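Local structure of nitroalkane oxidase (Podospora anserina, 3MKH) at residues 95-99 with 171-175. The protein catalyses the FAD-dependent oxidation of nitroalkanes to aldehydes or ketones, consuming molecular oxygen and releasing nitrite and hydrogen peroxide. Residues are numbered along the deposited sequence; the frame is centred on the assembly and turned at random.
With FAD (flavin-adenine dinucleotide), chain E.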
loop_
_atom_site.group_PDB
_atom_site.type_symbol
_atom_site.label_atom_id
_atom_site.label_comp_id
_atom_site.label_asym_id
_atom_site.label_seq_id
_atom_site.Cartn_x
_atom_site.Cartn_y
_atom_site.Cartn_z
ATOM N N THR A 95 18.038 24.729 -8.161
ATOM C CA THR A 95 18.503 26.105 -7.950
ATOM C C THR A 95 17.954 27.027 -9.038
ATOM O O THR A 95 17.468 28.130 -8.756
ATOM C CB THR A 95 20.031 26.171 -7.881
ATOM O OG1 THR A 95 20.458 25.476 -6.707
ATOM C CG2 THR A 95 20.521 27.612 -7.796
ATOM N N ILE A 96 18.004 26.551 -10.276
ATOM C CA ILE A 96 17.428 27.283 -11.389
ATOM C C ILE A 96 15.918 27.418 -11.263
ATOM O O ILE A 96 15.383 28.515 -11.373
ATOM C CB ILE A 96 17.806 26.636 -12.730
ATOM C CG1 ILE A 96 19.319 26.673 -12.906
ATOM C CG2 ILE A 96 17.124 27.352 -13.882
ATOM C CD1 ILE A 96 19.830 25.854 -14.079
ATOM N N PHE A 97 15.221 26.313 -11.038
ATOM C CA PHE A 97 13.763 26.371 -10.919
ATOM C C PHE A 97 13.304 27.247 -9.753
ATOM O O PHE A 97 12.246 27.884 -9.812
ATOM C CB PHE A 97 13.173 24.958 -10.794
ATOM C CG PHE A 97 13.505 24.065 -11.957
ATOM C CD1 PHE A 97 13.734 24.612 -13.214
ATOM C CD2 PHE A 97 13.586 22.690 -11.802
ATOM C CE1 PHE A 97 14.041 23.805 -14.298
ATOM C CE2 PHE A 97 13.888 21.874 -12.872
ATOM C CZ PHE A 97 14.116 22.429 -14.131
ATOM N N ALA A 98 14.099 27.279 -8.687
ATOM C CA ALA A 98 13.744 28.070 -7.503
ATOM C C ALA A 98 13.713 29.570 -7.818
ATOM O O ALA A 98 12.916 30.317 -7.248
ATOM C CB ALA A 98 14.727 27.781 -6.363
ATOM N N THR A 99 14.567 30.014 -8.729
ATOM C CA THR A 99 14.528 31.426 -9.149
ATOM C C THR A 99 13.198 31.656 -9.873
ATOM O O THR A 99 12.590 32.708 -9.745
ATOM C CB THR A 99 15.711 31.786 -10.065
ATOM O OG1 THR A 99 16.901 31.928 -9.272
ATOM C CG2 THR A 99 15.459 33.089 -10.839
ATOM N N ALA A 171 14.155 28.670 2.344
ATOM C CA ALA A 171 13.795 29.440 1.158
ATOM C C ALA A 171 14.934 29.446 0.153
ATOM O O ALA A 171 15.919 30.186 0.273
ATOM C CB ALA A 171 13.367 30.844 1.525
ATOM N N THR A 172 14.785 28.594 -0.845
ATOM C CA THR A 172 15.854 28.323 -1.783
ATOM C C THR A 172 16.380 29.598 -2.450
ATOM O O THR A 172 15.602 30.391 -2.977
ATOM C CB THR A 172 15.368 27.327 -2.848
ATOM O OG1 THR A 172 14.891 26.141 -2.198
ATOM C CG2 THR A 172 16.482 26.979 -3.798
ATOM N N ASN A 173 17.701 29.776 -2.413
ATOM C CA ASN A 173 18.387 30.912 -3.037
ATOM C C ASN A 173 18.392 32.220 -2.232
ATOM O O ASN A 173 19.076 33.163 -2.625
ATOM C CB ASN A 173 17.803 31.252 -4.432
ATOM C CG ASN A 173 18.041 30.181 -5.480
ATOM O OD1 ASN A 173 17.390 30.197 -6.548
ATOM N ND2 ASN A 173 18.970 29.276 -5.224
ATOM N N CYS A 174 17.637 32.304 -1.133
ATOM C CA CYS A 174 17.419 33.609 -0.491
ATOM C C CYS A 174 18.706 34.316 -0.046
ATOM O O CYS A 174 18.743 35.551 0.050
ATOM C CB CYS A 174 16.454 33.495 0.697
ATOM S SG CYS A 174 17.137 32.587 2.113
ATOM N N ALA A 175 19.763 33.546 0.205
ATOM C CA ALA A 175 20.999 34.145 0.709
ATOM C C ALA A 175 21.984 34.577 -0.392
ATOM O O ALA A 175 22.985 35.232 -0.109
ATOM C CB ALA A 175 21.674 33.199 1.720
HETATM P PA FAD E . 5.291 22.494 8.500
HETATM O O1A FAD E . 4.615 23.662 9.062
HETATM O O2A FAD E . 6.730 22.332 8.712
HETATM O O5B FAD E . 4.536 21.178 9.029
HETATM C C5B FAD E . 5.262 19.993 9.350
HETATM C C4B FAD E . 4.351 18.765 9.536
HETATM O O4B FAD E . 3.485 18.989 10.657
HETATM C C3B FAD E . 3.425 18.563 8.339
HETATM O O3B FAD E . 4.054 17.713 7.378
HETATM C C2B FAD E . 2.242 17.843 8.961
HETATM O O2B FAD E . 2.494 16.443 9.016
HETATM C C1B FAD E . 2.183 18.418 10.376
HETATM N N9A FAD E . 1.140 19.481 10.411
HETATM C C8A FAD E . 1.339 20.767 10.683
HETATM N N7A FAD E . 0.187 21.424 10.617
HETATM C C5A FAD E . -0.758 20.547 10.302
HETATM C C6A FAD E . -2.128 20.642 10.103
HETATM N N6A FAD E . -2.750 21.808 10.220
HETATM N N1A FAD E . -2.815 19.537 9.794
HETATM C C2A FAD E . -2.204 18.372 9.676
HETATM N N3A FAD E . -0.901 18.247 9.861
HETATM C C4A FAD E . -0.154 19.311 10.172
HETATM N N1 FAD E . 10.309 27.269 1.228
HETATM C C2 FAD E . 10.155 28.530 0.669
HETATM O O2 FAD E . 9.546 29.393 1.285
HETATM N N3 FAD E . 10.685 28.808 -0.588
HETATM C C4 FAD E . 11.382 27.830 -1.293
HETATM O O4 FAD E . 11.850 28.089 -2.399
HETATM C C4X FAD E . 11.537 26.569 -0.732
HETATM N N5 FAD E . 12.225 25.562 -1.414
HETATM C C5X FAD E . 12.664 24.437 -0.707
HETATM C C6 FAD E . 13.625 23.586 -1.242
HETATM C C7 FAD E . 14.054 22.477 -0.522
HETATM C C7M FAD E . 15.112 21.538 -1.096
HETATM C C8 FAD E . 13.517 22.220 0.732
HETATM C C8M FAD E . 13.981 21.003 1.533
HETATM C C9 FAD E . 12.553 23.065 1.259
HETATM C C9A FAD E . 12.128 24.174 0.544
HETATM N N10 FAD E . 11.163 25.029 1.076
HETATM C C10 FAD E . 11.001 26.293 0.523
HETATM C "C1'" FAD E . 10.304 24.603 2.207
HETATM C "C2'" FAD E . 9.072 23.849 1.704
HETATM O "O2'" FAD E . 8.267 24.711 0.907
HETATM C "C3'" FAD E . 8.229 23.250 2.842
HETATM O "O3'" FAD E . 7.247 22.400 2.268
HETATM C "C4'" FAD E . 7.510 24.301 3.700
HETATM O "O4'" FAD E . 8.403 24.850 4.659
HETATM C "C5'" FAD E . 6.324 23.668 4.437
HETATM O "O5'" FAD E . 6.731 22.526 5.192
HETATM P P FAD E . 5.653 21.530 5.813
HETATM O O1P FAD E . 4.645 21.248 4.784
HETATM O O2P FAD E . 6.350 20.408 6.442
HETATM O O3P FAD E . 4.959 22.469 6.927
#
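The flavin site of the acyl-CoA dehydrogenase fold lies where the N-terminal helical domain meets the middle beta domain, and this buried contact is part of that junction. Helix 90-109 packs through residues 95-99 against the loop 171-175, which links strands 161-168 and 184-191. The loop makes a type II beta turn from Ala-171 to Cys-174, closed by Cys-174 N to Ala-171 O at 3.1 Å; Asn-173 takes its third position with a positive phi of 81°. The turn thus sends the side chains of Thr-172 and Asn-173 toward the helix. Ala-98 is the helix residue whose CA-to-CB bond points at the turn: its CB meets Thr-172 CG2 at 3.2 Å, a very tight methyl-methyl contact, and their CA atoms are 6.1 Å apart. The Asn-173 side chain lies across Thr-95, Ala-98 and Thr-99, one helical turn, and as a whole residue Asn-173 has the largest area covered in the contact. The Thr-99 hydroxyl is hydrogen-bonded to Tyr-51 OH of helix 48-56. On the beta side, Thr-172 O accepts a hydrogen bond from Ser-131 OG of strand 130-133. Toward the cofactor, Thr-172 OG1 lies 2.8 Å from FAD N5, the redox-active flavin nitrogen, while Thr-172 N gives a weak hydrogen bond of 3.4 Å to FAD O4 and Ala-171 CA approaches FAD N3 at 3.6 Å. Thr-172 therefore divides its chemistry: its methyl packs on the helix, while its hydroxyl and backbone amide face the N5-O4 edge of the isoalloxazine, so that one residue touches both the helix and the flavin.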